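Alpha-galactosidase (Lactobacillus brevis, PDB 3MI6) probably hydrolyses terminal, non-reducing alpha-D-galactose residues of alpha-D-galactosides, as a member of glycosyl hydrolase family 36. Local coordinates at residues L10-Q15 with L134-N139; Y693-N696 with T701-G704; E414-S419 with L506-L511; T351-A356 with Q400-Q405. All blocks are in the same frame, centred on the assembly; numbering follows the deposited sequence.

Contact 1 (L10-Q15 with L134-N139); sequences LTFHLQ and LVVSFN
F12 and L134 meet where two beta sheets of the N-terminal part of the chain lie against each other, their side chains crossing at about a right angle. The nearest approach is F12 CD1 to L134 CD2, 3.9 Å, and that methyl comes at the ring obliquely. V136 CG2 sits over one face of the same ring, 4.4 Å from F12 CE1. L134 reaches into this position because its CG stands anti to the backbone N (chi1 175°), which lets CD2 touch L14 as well, at 4.1 Å from L14 CD1. One leucine is thus wedged between two side chains spaced two residues apart on strand 11-15.

The second shell fixes the phenyl group further: the ring of F23 meets it with the planes about 20° apart, and Y108 meets it edge-to-face. L14 packs in turn on Y151 and I153. Strand 11-15 belongs to a four-stranded antiparallel sheet and strand 132-140 to a nine-stranded one; the short segments run 10.4 Å apart at closest approach, at 155° to each other. With buried hydrocarbon alone meeting between the segments, the hold between the two sheets rests here on shape and on the exclusion of water rather than on directional bonds.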
loop_
_atom_site.group_PDB
_atom_site.type_symbol
_atom_site.label_atom_id
_atom_site.label_comp_id
_atom_site.label_asym_id
_atom_site.label_seq_id
_atom_site.Cartn_x
_atom_site.Cartn_y
_atom_site.Cartn_z
ATOM N N LEU D 10 -27.464 1.254 -37.034
ATOM C CA LEU D 10 -27.381 -0.000 -36.304
ATOM C C LEU D 10 -26.635 0.223 -34.983
ATOM O O LEU D 10 -25.751 -0.550 -34.585
ATOM C CB LEU D 10 -26.740 -1.098 -37.165
ATOM C CG LEU D 10 -27.468 -1.470 -38.469
ATOM C CD1 LEU D 10 -26.749 -2.589 -39.206
ATOM C CD2 LEU D 10 -28.893 -1.865 -38.192
ATOM N N THR D 11 -27.020 1.311 -34.324
ATOM C CA THR D 11 -26.561 1.634 -32.992
ATOM C C THR D 11 -27.601 1.203 -31.965
ATOM O O THR D 11 -28.709 1.736 -31.913
ATOM C CB THR D 11 -26.344 3.124 -32.846
ATOM O OG1 THR D 11 -25.429 3.565 -33.852
ATOM C CG2 THR D 11 -25.778 3.427 -31.487
ATOM N N PHE D 12 -27.228 0.226 -31.151
ATOM C CA PHE D 12 -28.075 -0.280 -30.097
ATOM C C PHE D 12 -27.600 0.290 -28.788
ATOM O O PHE D 12 -26.418 0.220 -28.456
ATOM C CB PHE D 12 -28.015 -1.800 -30.079
ATOM C CG PHE D 12 -28.366 -2.408 -31.393
ATOM C CD1 PHE D 12 -29.666 -2.802 -31.660
ATOM C CD2 PHE D 12 -27.411 -2.532 -32.387
ATOM C CE1 PHE D 12 -29.996 -3.336 -32.877
ATOM C CE2 PHE D 12 -27.737 -3.067 -33.605
ATOM C CZ PHE D 12 -29.032 -3.472 -33.852
ATOM N N HIS D 13 -28.550 0.842 -28.050
ATOM C CA HIS D 13 -28.276 1.596 -26.865
ATOM C C HIS D 13 -29.322 1.209 -25.834
ATOM O O HIS D 13 -30.493 1.511 -25.977
ATOM C CB HIS D 13 -28.364 3.074 -27.222
ATOM C CG HIS D 13 -27.986 4.008 -26.115
ATOM N ND1 HIS D 13 -28.327 3.789 -24.796
ATOM C CD2 HIS D 13 -27.338 5.198 -26.144
ATOM C CE1 HIS D 13 -27.889 4.793 -24.057
ATOM N NE2 HIS D 13 -27.282 5.660 -24.850
ATOM N N LEU D 14 -28.877 0.513 -24.796
ATOM C CA LEU D 14 -29.717 0.127 -23.674
ATOM C C LEU D 14 -29.683 1.162 -22.508
ATOM O O LEU D 14 -28.606 1.576 -22.053
ATOM C CB LEU D 14 -29.270 -1.253 -23.193
ATOM C CG LEU D 14 -29.638 -2.483 -24.049
ATOM C CD1 LEU D 14 -28.956 -2.489 -25.401
ATOM C CD2 LEU D 14 -29.337 -3.788 -23.292
ATOM N N GLN D 15 -30.857 1.593 -22.046
ATOM C CA GLN D 15 -30.968 2.529 -20.920
ATOM C C GLN D 15 -31.776 1.979 -19.755
ATOM O O GLN D 15 -32.972 1.685 -19.888
ATOM C CB GLN D 15 -31.590 3.857 -21.343
ATOM C CG GLN D 15 -30.670 4.754 -22.145
ATOM C CD GLN D 15 -31.186 6.170 -22.199
ATOM O OE1 GLN D 15 -32.389 6.394 -22.280
ATOM N NE2 GLN D 15 -30.283 7.136 -22.139
ATOM N N LEU D 134 -33.811 -7.631 -26.335
ATOM C CA LEU D 134 -33.250 -7.313 -27.640
ATOM C C LEU D 134 -32.505 -8.547 -28.115
ATOM O O LEU D 134 -31.671 -9.076 -27.383
ATOM C CB LEU D 134 -32.268 -6.148 -27.511
ATOM C CG LEU D 134 -31.487 -5.747 -28.769
ATOM C CD1 LEU D 134 -32.392 -5.077 -29.785
ATOM C CD2 LEU D 134 -30.322 -4.841 -28.451
ATOM N N VAL D 135 -32.812 -9.026 -29.318
ATOM C CA VAL D 135 -32.118 -10.184 -29.873
ATOM C C VAL D 135 -31.369 -9.797 -31.134
ATOM O O VAL D 135 -31.973 -9.403 -32.116
ATOM C CB VAL D 135 -33.076 -11.323 -30.232
ATOM C CG1 VAL D 135 -32.288 -12.538 -30.700
ATOM C CG2 VAL D 135 -33.954 -11.670 -29.064
ATOM N N VAL D 136 -30.051 -9.925 -31.116
ATOM C CA VAL D 136 -29.247 -9.452 -32.229
ATOM C C VAL D 136 -28.591 -10.618 -32.948
ATOM O O VAL D 136 -27.597 -11.166 -32.476
ATOM C CB VAL D 136 -28.169 -8.450 -31.757
ATOM C CG1 VAL D 136 -27.290 -8.028 -32.911
ATOM C CG2 VAL D 136 -28.818 -7.245 -31.134
ATOM N N SER D 137 -29.138 -10.977 -34.108
ATOM C CA SER D 137 -28.733 -12.194 -34.808
ATOM C C SER D 137 -27.636 -11.960 -35.847
ATOM O O SER D 137 -27.645 -10.964 -36.557
ATOM C CB SER D 137 -29.956 -12.854 -35.443
ATOM O OG SER D 137 -30.983 -13.044 -34.482
ATOM N N PHE D 138 -26.678 -12.880 -35.907
ATOM C CA PHE D 138 -25.596 -12.810 -36.881
ATOM C C PHE D 138 -25.552 -14.115 -37.669
ATOM O O PHE D 138 -26.214 -15.087 -37.315
ATOM C CB PHE D 138 -24.241 -12.610 -36.185
ATOM C CG PHE D 138 -24.153 -11.367 -35.334
ATOM C CD1 PHE D 138 -24.848 -11.271 -34.137
ATOM C CD2 PHE D 138 -23.344 -10.306 -35.713
ATOM C CE1 PHE D 138 -24.758 -10.135 -33.362
ATOM C CE2 PHE D 138 -23.253 -9.179 -34.936
ATOM C CZ PHE D 138 -23.960 -9.095 -33.766
ATOM N N ASN D 139 -24.758 -14.133 -38.736
ATOM C CA ASN D 139 -24.507 -15.342 -39.503
ATOM C C ASN D 139 -23.037 -15.383 -39.848
ATOM O O ASN D 139 -22.427 -14.355 -40.154
ATOM C CB ASN D 139 -25.315 -15.364 -40.811
ATOM C CG ASN D 139 -26.806 -15.598 -40.591
ATOM O OD1 ASN D 139 -27.638 -14.763 -40.958
ATOM N ND2 ASN D 139 -27.147 -16.739 -40.003
#

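Contact 2 (Y693-N696 with T701-G704); sequences YQIN and TYYG
Y693 and Y702 face each other across an antiparallel, hydrogen-bonded pair, and both rings rise from the same face of the sheet without stacking on one another. The pairing is made by the backbone alone: Y693 N donates to Y702 O at 2.7 Å, and Y702 N returns a bond to Y693 O at 2.9 Å. The second is the straighter, 170° at the hydrogen.

With CG beside the backbone N (chi1 -58°), the Y693 side chain brings the edge of its ring to the other strand, so that G704 N lies in the ring plane and G704 CA is 3.7 Å from Y693 CE2. Its hydroxyl bonds to Q661 O and R688 N, which tethers the far end of the ring. The Y702 ring leans instead along its partner strand, where I695 CD1 comes obliquely to within 4.2 Å of Y702 CD1, while its hydroxyl bonds to D698 in the connecting loop. With an alanine here in place of Y693, a gap would probably open beside G704, and Q661 O and R688 N would lose their hydroxyl mate.

Away from the face that carries the two tyrosines, the extended side chain of Q694 crosses that of T701 obliquely, with Q694 NE2 3.5 Å from T701 CG2. Y703, the N-cap residue of helix 704-710, points away from the partner strand and stacks on H41 of a second subunit. Strands 692-695 and 702-703 form a beta hairpin at the margin of the antiparallel sheet of the C-terminal domain, with the helix starting directly from the hairpin's second strand.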
loop_
_atom_site.group_PDB
_atom_site.type_symbol
_atom_site.label_atom_id
_atom_site.label_comp_id
_atom_site.label_asym_id
_atom_site.label_seq_id
_atom_site.Cartn_x
_atom_site.Cartn_y
_atom_site.Cartn_z
ATOM N N TYR D 693 -36.372 9.039 15.495
ATOM C CA TYR D 693 -36.317 7.627 15.881
ATOM C C TYR D 693 -35.941 7.448 17.341
ATOM O O TYR D 693 -35.459 8.380 17.992
ATOM C CB TYR D 693 -35.267 6.874 15.075
ATOM C CG TYR D 693 -35.404 6.884 13.568
ATOM C CD1 TYR D 693 -36.054 5.852 12.901
ATOM C CD2 TYR D 693 -34.822 7.885 12.806
ATOM C CE1 TYR D 693 -36.151 5.835 11.528
ATOM C CE2 TYR D 693 -34.920 7.875 11.431
ATOM C CZ TYR D 693 -35.577 6.839 10.793
ATOM O OH TYR D 693 -35.681 6.826 9.415
ATOM N N GLN D 694 -36.159 6.237 17.844
ATOM C CA GLN D 694 -35.695 5.832 19.172
ATOM C C GLN D 694 -35.012 4.487 19.052
ATOM O O GLN D 694 -35.352 3.666 18.172
ATOM C CB GLN D 694 -36.850 5.730 20.174
ATOM C CG GLN D 694 -37.548 7.050 20.405
ATOM C CD GLN D 694 -38.408 7.096 21.673
ATOM O OE1 GLN D 694 -39.264 6.227 21.907
ATOM N NE2 GLN D 694 -38.195 8.137 22.492
ATOM N N ILE D 695 -34.054 4.262 19.938
ATOM C CA ILE D 695 -33.241 3.081 19.868
ATOM C C ILE D 695 -33.154 2.277 21.131
ATOM O O ILE D 695 -32.722 2.769 22.152
ATOM C CB ILE D 695 -31.777 3.463 19.668
ATOM C CG1 ILE D 695 -31.686 4.302 18.401
ATOM C CG2 ILE D 695 -30.925 2.192 19.681
ATOM C CD1 ILE D 695 -30.356 4.854 18.165
ATOM N N ASN D 696 -33.750 1.107 21.061
ATOM C CA ASN D 696 -33.862 0.194 22.168
ATOM C C ASN D 696 -34.552 0.971 23.240
ATOM O O ASN D 696 -35.419 1.726 22.960
ATOM C CB ASN D 696 -32.506 -0.297 22.634
ATOM C CG ASN D 696 -31.697 -0.910 21.540
ATOM O OD1 ASN D 696 -32.209 -1.474 20.642
ATOM N ND2 ASN D 696 -30.426 -0.796 21.632
ATOM N N THR D 701 -34.747 10.880 21.793
ATOM C CA THR D 701 -35.182 10.788 20.417
ATOM C C THR D 701 -34.121 11.406 19.491
ATOM O O THR D 701 -33.516 12.428 19.803
ATOM C CB THR D 701 -36.611 11.372 20.240
ATOM O OG1 THR D 701 -36.555 12.699 19.712
ATOM C CG2 THR D 701 -37.332 11.389 21.583
ATOM N N TYR D 702 -33.874 10.742 18.367
ATOM C CA TYR D 702 -32.800 11.127 17.473
ATOM C C TYR D 702 -33.339 11.329 16.057
ATOM O O TYR D 702 -34.145 10.535 15.565
ATOM C CB TYR D 702 -31.712 10.046 17.462
ATOM C CG TYR D 702 -31.123 9.730 18.814
ATOM C CD1 TYR D 702 -31.585 8.660 19.556
ATOM C CD2 TYR D 702 -30.101 10.504 19.351
ATOM C CE1 TYR D 702 -31.059 8.363 20.798
ATOM C CE2 TYR D 702 -29.562 10.211 20.593
ATOM C CZ TYR D 702 -30.046 9.137 21.311
ATOM O OH TYR D 702 -29.524 8.839 22.550
ATOM N N TYR D 703 -32.891 12.388 15.396
ATOM C CA TYR D 703 -33.136 12.512 13.961
ATOM C C TYR D 703 -32.230 11.572 13.163
ATOM O O TYR D 703 -31.067 11.333 13.520
ATOM C CB TYR D 703 -32.964 13.959 13.493
ATOM C CG TYR D 703 -34.171 14.815 13.779
ATOM C CD1 TYR D 703 -34.357 15.413 15.023
ATOM C CD2 TYR D 703 -35.142 15.010 12.813
ATOM C CE1 TYR D 703 -35.474 16.188 15.281
ATOM C CE2 TYR D 703 -36.265 15.781 13.071
ATOM C CZ TYR D 703 -36.420 16.366 14.297
ATOM O OH TYR D 703 -37.536 17.128 14.512
ATOM N N GLY D 704 -32.779 11.035 12.082
ATOM C CA GLY D 704 -32.027 10.177 11.203
ATOM C C GLY D 704 -30.635 10.713 10.964
ATOM O O GLY D 704 -29.675 9.945 10.988
#

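Contact 3 (E414-S419 with L506-L511); sequences EPEMVS and LGVYQL
E416 lays its side chain across that of V508 at about a right angle, and a single methyl, V508 CG2, takes the touch of three successive atoms. From CB the chain leaves beside the backbone N (chi1 -49°), which carries CG towards the helix, 3.9 Å from V508 CG2. A bend at chi2, 149°, then swings the carboxylate along the methyl: E416 CD is 3.6 Å from V508 CG2, and E416 OE1 follows at 3.4 Å.

E416 lies in a type I beta turn, E414 to M417, that follows barrel strand 408-413, whereas V508 belongs to helix 500-518, the outer helix after strand 475-478 of the same parallel barrel. The turn lies beside W478, a predicted substrate-binding residue. OE1 accepts from Y504 OH, one turn earlier than V508 on the helix. OE2 receives W478 NE1 and makes a salt bridge with R533, so the buried charge is probably well compensated and its plane has little freedom to turn. Beside it P415 CB meets L511 CD1 at 4.2 Å, and both of these residues pack also on M464 and W478.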
loop_
_atom_site.group_PDB
_atom_site.type_symbol
_atom_site.label_atom_id
_atom_site.label_comp_id
_atom_site.label_asym_id
_atom_site.label_seq_id
_atom_site.Cartn_x
_atom_site.Cartn_y
_atom_site.Cartn_z
ATOM N N GLU D 414 -30.025 -36.761 -0.828
ATOM C CA GLU D 414 -28.813 -36.473 -1.601
ATOM C C GLU D 414 -28.899 -37.284 -2.889
ATOM O O GLU D 414 -28.168 -38.255 -3.062
ATOM C CB GLU D 414 -27.540 -36.831 -0.814
ATOM C CG GLU D 414 -26.242 -36.251 -1.386
ATOM C CD GLU D 414 -25.006 -36.619 -0.567
ATOM O OE1 GLU D 414 -25.151 -37.050 0.592
ATOM O OE2 GLU D 414 -23.879 -36.472 -1.081
ATOM N N PRO D 415 -29.804 -36.874 -3.799
ATOM C CA PRO D 415 -30.237 -37.578 -5.019
ATOM C C PRO D 415 -29.108 -38.007 -5.945
ATOM O O PRO D 415 -29.041 -39.178 -6.346
ATOM C CB PRO D 415 -31.067 -36.524 -5.749
ATOM C CG PRO D 415 -31.545 -35.623 -4.689
ATOM C CD PRO D 415 -30.434 -35.546 -3.690
ATOM N N GLU D 416 -28.252 -37.053 -6.298
ATOM C CA GLU D 416 -27.209 -37.266 -7.295
ATOM C C GLU D 416 -26.166 -38.343 -6.911
ATOM O O GLU D 416 -25.270 -38.644 -7.705
ATOM C CB GLU D 416 -26.522 -35.924 -7.602
ATOM C CG GLU D 416 -27.489 -34.755 -7.906
ATOM C CD GLU D 416 -26.934 -33.386 -7.482
ATOM O OE1 GLU D 416 -25.949 -32.915 -8.092
ATOM O OE2 GLU D 416 -27.485 -32.774 -6.536
HETATM N N MSE D 417 -26.299 -38.931 -5.716
HETATM C CA MSE D 417 -25.265 -39.815 -5.139
HETATM C C MSE D 417 -25.634 -41.297 -4.971
HETATM O O MSE D 417 -26.799 -41.646 -4.775
HETATM C CB MSE D 417 -24.776 -39.263 -3.792
HETATM C CG MSE D 417 -24.200 -37.856 -3.875
HETATM SE SE MSE D 417 -22.709 -37.664 -5.158
HETATM C CE MSE D 417 -22.763 -35.726 -5.306
ATOM N N VAL D 418 -24.618 -42.159 -5.035
ATOM C CA VAL D 418 -24.793 -43.609 -4.895
ATOM C C VAL D 418 -23.633 -44.243 -4.111
ATOM O O VAL D 418 -22.462 -44.033 -4.435
ATOM C CB VAL D 418 -24.957 -44.307 -6.287
ATOM C CG1 VAL D 418 -23.734 -44.059 -7.167
ATOM C CG2 VAL D 418 -25.267 -45.812 -6.138
ATOM N N SER D 419 -23.967 -44.987 -3.061
ATOM C CA SER D 419 -22.990 -45.776 -2.309
ATOM C C SER D 419 -22.877 -47.182 -2.911
ATOM O O SER D 419 -23.845 -47.691 -3.467
ATOM C CB SER D 419 -23.405 -45.861 -0.839
ATOM O OG SER D 419 -22.772 -44.858 -0.060
ATOM N N LEU D 506 -27.759 -29.883 -16.564
ATOM C CA LEU D 506 -29.105 -29.862 -17.122
ATOM C C LEU D 506 -29.981 -30.928 -16.458
ATOM O O LEU D 506 -31.151 -30.695 -16.177
ATOM C CB LEU D 506 -29.069 -30.055 -18.637
ATOM C CG LEU D 506 -28.340 -28.951 -19.405
ATOM C CD1 LEU D 506 -28.312 -29.239 -20.891
ATOM C CD2 LEU D 506 -28.942 -27.580 -19.128
ATOM N N GLY D 507 -29.402 -32.094 -16.194
ATOM C CA GLY D 507 -30.098 -33.149 -15.482
ATOM C C GLY D 507 -30.616 -32.736 -14.109
ATOM O O GLY D 507 -31.787 -33.008 -13.759
ATOM N N VAL D 508 -29.747 -32.094 -13.321
ATOM C CA VAL D 508 -30.139 -31.603 -12.016
ATOM C C VAL D 508 -31.298 -30.640 -12.234
ATOM O O VAL D 508 -32.333 -30.769 -11.587
ATOM C CB VAL D 508 -28.937 -30.977 -11.224
ATOM C CG1 VAL D 508 -29.401 -30.069 -10.058
ATOM C CG2 VAL D 508 -28.040 -32.067 -10.693
ATOM N N TYR D 509 -31.170 -29.709 -13.171
ATOM C CA TYR D 509 -32.284 -28.796 -13.402
ATOM C C TYR D 509 -33.552 -29.559 -13.777
ATOM O O TYR D 509 -34.633 -29.290 -13.249
ATOM C CB TYR D 509 -31.958 -27.747 -14.459
ATOM C CG TYR D 509 -30.856 -26.818 -14.041
ATOM C CD1 TYR D 509 -30.673 -26.496 -12.708
ATOM C CD2 TYR D 509 -30.004 -26.264 -14.970
ATOM C CE1 TYR D 509 -29.676 -25.645 -12.304
ATOM C CE2 TYR D 509 -28.984 -25.410 -14.574
ATOM C CZ TYR D 509 -28.828 -25.104 -13.232
ATOM O OH TYR D 509 -27.821 -24.249 -12.824
ATOM N N GLN D 510 -33.417 -30.519 -14.683
ATOM C CA GLN D 510 -34.531 -31.402 -15.016
ATOM C C GLN D 510 -35.239 -31.870 -13.745
ATOM O O GLN D 510 -36.459 -31.783 -13.630
ATOM C CB GLN D 510 -34.038 -32.617 -15.823
ATOM C CG GLN D 510 -34.077 -32.450 -17.346
ATOM C CD GLN D 510 -35.447 -32.001 -17.829
ATOM O OE1 GLN D 510 -36.405 -32.803 -17.887
ATOM N NE2 GLN D 510 -35.558 -30.706 -18.163
ATOM N N LEU D 511 -34.467 -32.359 -12.783
ATOM C CA LEU D 511 -35.062 -32.934 -11.584
ATOM C C LEU D 511 -35.745 -31.874 -10.728
ATOM O O LEU D 511 -36.821 -32.109 -10.175
ATOM C CB LEU D 511 -34.012 -33.664 -10.755
ATOM C CG LEU D 511 -34.461 -34.960 -10.083
ATOM C CD1 LEU D 511 -33.542 -35.255 -8.927
ATOM C CD2 LEU D 511 -35.896 -34.895 -9.608
#

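Contact 4 (T351-A356 with Q400-Q405); sequences TIVNQA and QAVHQQ
Two neighbouring outer helices of the eight-stranded parallel barrel, the TIM barrel that forms the catalytic domain of this family, meet here side by side. Helix 346-358 follows strand 333-335 and helix 394-404 follows strand 363-366, so the pair comes from successive beta-alpha units.

On the inner side V353 and V402 touch methyl to methyl, V353 CG2 lying 4.0 Å from V402 CG2, with the two side chains crossing at about a right angle. In both valines CG1 is anti to the backbone N, and the other methyl is the one offered to the neighbour. Beneath them the barrel strands close the layer: V353 rests on F364, V402 on F409.

Nearer the solvent the chemistry turns polar. Q405, the first residue beyond helix 394-404, folds at chi2 (-66°) and brings its amide up to that of N354, with the two planes 89° apart. As modelled, N354 ND2 and Q405 NE2 are 2.8 Å apart, yet both are donors and cannot bond to each other. At this resolution amide nitrogen and oxygen are hard to distinguish, so the orientation of one of the two amides is doubtful and no bond can be claimed. The backbone oxygen of Q405 accepts a hydrogen bond from K357 NZ.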
loop_
_atom_site.group_PDB
_atom_site.type_symbol
_atom_site.label_atom_id
_atom_site.label_comp_id
_atom_site.label_asym_id
_atom_site.label_seq_id
_atom_site.Cartn_x
_atom_site.Cartn_y
_atom_site.Cartn_z
ATOM N N THR D 351 -39.023 -36.619 21.205
ATOM C CA THR D 351 -38.681 -35.759 22.323
ATOM C C THR D 351 -38.270 -34.387 21.788
ATOM O O THR D 351 -38.631 -33.360 22.360
ATOM C CB THR D 351 -37.568 -36.364 23.228
ATOM O OG1 THR D 351 -36.311 -36.363 22.539
ATOM C CG2 THR D 351 -37.921 -37.786 23.648
ATOM N N ILE D 352 -37.534 -34.372 20.681
ATOM C CA ILE D 352 -37.110 -33.118 20.072
ATOM C C ILE D 352 -38.322 -32.354 19.572
ATOM O O ILE D 352 -38.577 -31.229 19.995
ATOM C CB ILE D 352 -36.095 -33.342 18.912
ATOM C CG1 ILE D 352 -34.799 -33.956 19.446
ATOM C CG2 ILE D 352 -35.780 -32.028 18.186
ATOM C CD1 ILE D 352 -33.644 -33.924 18.461
ATOM N N VAL D 353 -39.078 -32.979 18.682
ATOM C CA VAL D 353 -40.249 -32.345 18.093
ATOM C C VAL D 353 -41.158 -31.701 19.146
ATOM O O VAL D 353 -41.713 -30.627 18.919
ATOM C CB VAL D 353 -41.049 -33.346 17.214
ATOM C CG1 VAL D 353 -42.476 -32.874 17.016
ATOM C CG2 VAL D 353 -40.362 -33.545 15.878
ATOM N N ASN D 354 -41.293 -32.358 20.298
ATOM C CA ASN D 354 -42.174 -31.894 21.369
ATOM C C ASN D 354 -41.636 -30.681 22.097
ATOM O O ASN D 354 -42.364 -29.715 22.333
ATOM C CB ASN D 354 -42.442 -33.012 22.373
ATOM C CG ASN D 354 -43.641 -33.851 21.998
ATOM O OD1 ASN D 354 -43.733 -35.023 22.377
ATOM N ND2 ASN D 354 -44.572 -33.258 21.251
ATOM N N GLN D 355 -40.362 -30.750 22.465
ATOM C CA GLN D 355 -39.673 -29.609 23.043
ATOM C C GLN D 355 -39.636 -28.461 22.041
ATOM O O GLN D 355 -39.852 -27.305 22.405
ATOM C CB GLN D 355 -38.248 -29.983 23.450
ATOM C CG GLN D 355 -37.423 -28.812 23.973
ATOM C CD GLN D 355 -37.916 -28.315 25.318
ATOM O OE1 GLN D 355 -37.356 -28.653 26.358
ATOM N NE2 GLN D 355 -38.966 -27.512 25.302
ATOM N N ALA D 356 -39.362 -28.783 20.779
ATOM C CA ALA D 356 -39.260 -27.767 19.742
ATOM C C ALA D 356 -40.498 -26.889 19.721
ATOM O O ALA D 356 -40.403 -25.665 19.631
ATOM C CB ALA D 356 -39.054 -28.410 18.404
ATOM N N GLN D 400 -47.095 -37.373 10.493
ATOM C CA GLN D 400 -48.440 -37.203 11.016
ATOM C C GLN D 400 -48.342 -36.612 12.412
ATOM O O GLN D 400 -49.047 -35.671 12.745
ATOM C CB GLN D 400 -49.180 -38.542 11.040
ATOM C CG GLN D 400 -50.689 -38.445 11.231
ATOM C CD GLN D 400 -51.409 -39.703 10.756
ATOM O OE1 GLN D 400 -52.383 -40.151 11.371
ATOM N NE2 GLN D 400 -50.921 -40.284 9.658
ATOM N N ALA D 401 -47.451 -37.162 13.227
ATOM C CA ALA D 401 -47.208 -36.612 14.552
ATOM C C ALA D 401 -46.791 -35.143 14.461
ATOM O O ALA D 401 -47.428 -34.271 15.058
ATOM C CB ALA D 401 -46.151 -37.419 15.277
ATOM N N VAL D 402 -45.730 -34.876 13.704
ATOM C CA VAL D 402 -45.244 -33.516 13.503
ATOM C C VAL D 402 -46.373 -32.559 13.134
ATOM O O VAL D 402 -46.495 -31.483 13.708
ATOM C CB VAL D 402 -44.136 -33.465 12.425
ATOM C CG1 VAL D 402 -43.798 -32.033 12.065
ATOM C CG2 VAL D 402 -42.895 -34.193 12.909
ATOM N N HIS D 403 -47.208 -32.958 12.184
ATOM C CA HIS D 403 -48.293 -32.106 11.716
ATOM C C HIS D 403 -49.411 -31.891 12.744
ATOM O O HIS D 403 -50.007 -30.810 12.797
ATOM C CB HIS D 403 -48.889 -32.668 10.424
ATOM C CG HIS D 403 -48.020 -32.482 9.222
ATOM N ND1 HIS D 403 -48.028 -31.329 8.471
ATOM C CD2 HIS D 403 -47.130 -33.310 8.632
ATOM C CE1 HIS D 403 -47.173 -31.449 7.474
ATOM N NE2 HIS D 403 -46.613 -32.641 7.548
ATOM N N GLN D 404 -49.715 -32.920 13.537
ATOM C CA GLN D 404 -50.789 -32.826 14.525
ATOM C C GLN D 404 -50.365 -31.847 15.591
ATOM O O GLN D 404 -51.191 -31.331 16.343
ATOM C CB GLN D 404 -51.097 -34.184 15.154
ATOM C CG GLN D 404 -52.229 -34.946 14.480
ATOM C CD GLN D 404 -52.326 -36.381 14.970
ATOM O OE1 GLN D 404 -52.791 -37.270 14.249
ATOM N NE2 GLN D 404 -51.873 -36.617 16.205
ATOM N N GLN D 405 -49.059 -31.600 15.630
ATOM C CA GLN D 405 -48.453 -30.601 16.498
ATOM C C GLN D 405 -48.514 -29.180 15.915
ATOM O O GLN D 405 -48.018 -28.239 16.521
ATOM C CB GLN D 405 -47.001 -30.990 16.793
ATOM C CG GLN D 405 -46.847 -32.076 17.844
ATOM C CD GLN D 405 -47.313 -31.599 19.209
ATOM O OE1 GLN D 405 -48.508 -31.377 19.426
ATOM N NE2 GLN D 405 -46.365 -31.419 20.133
#

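Overall arrangement
The four contacts share no strand or helix and none touches another. Contact 1 belongs to the N-terminal domain and contact 2 to the C-terminal one, whereas contacts 3 and 4 both lie in the barrel, their centres 30 Å apart. Contacts 1, 2 and 3 are buried; contact 4 is only partly so, with polar ends towards its outer side. Chemistry follows place: apolar packing joins sheet to sheet in contact 1, backbone bonds pair adjacent strands in contact 2, and a carboxylate, probably compensated by partners outside the two segments, lies against a methyl in contact 3. Only contact 2 also meets another subunit, so domain interior, barrel wall and oligomer interface are all sampled.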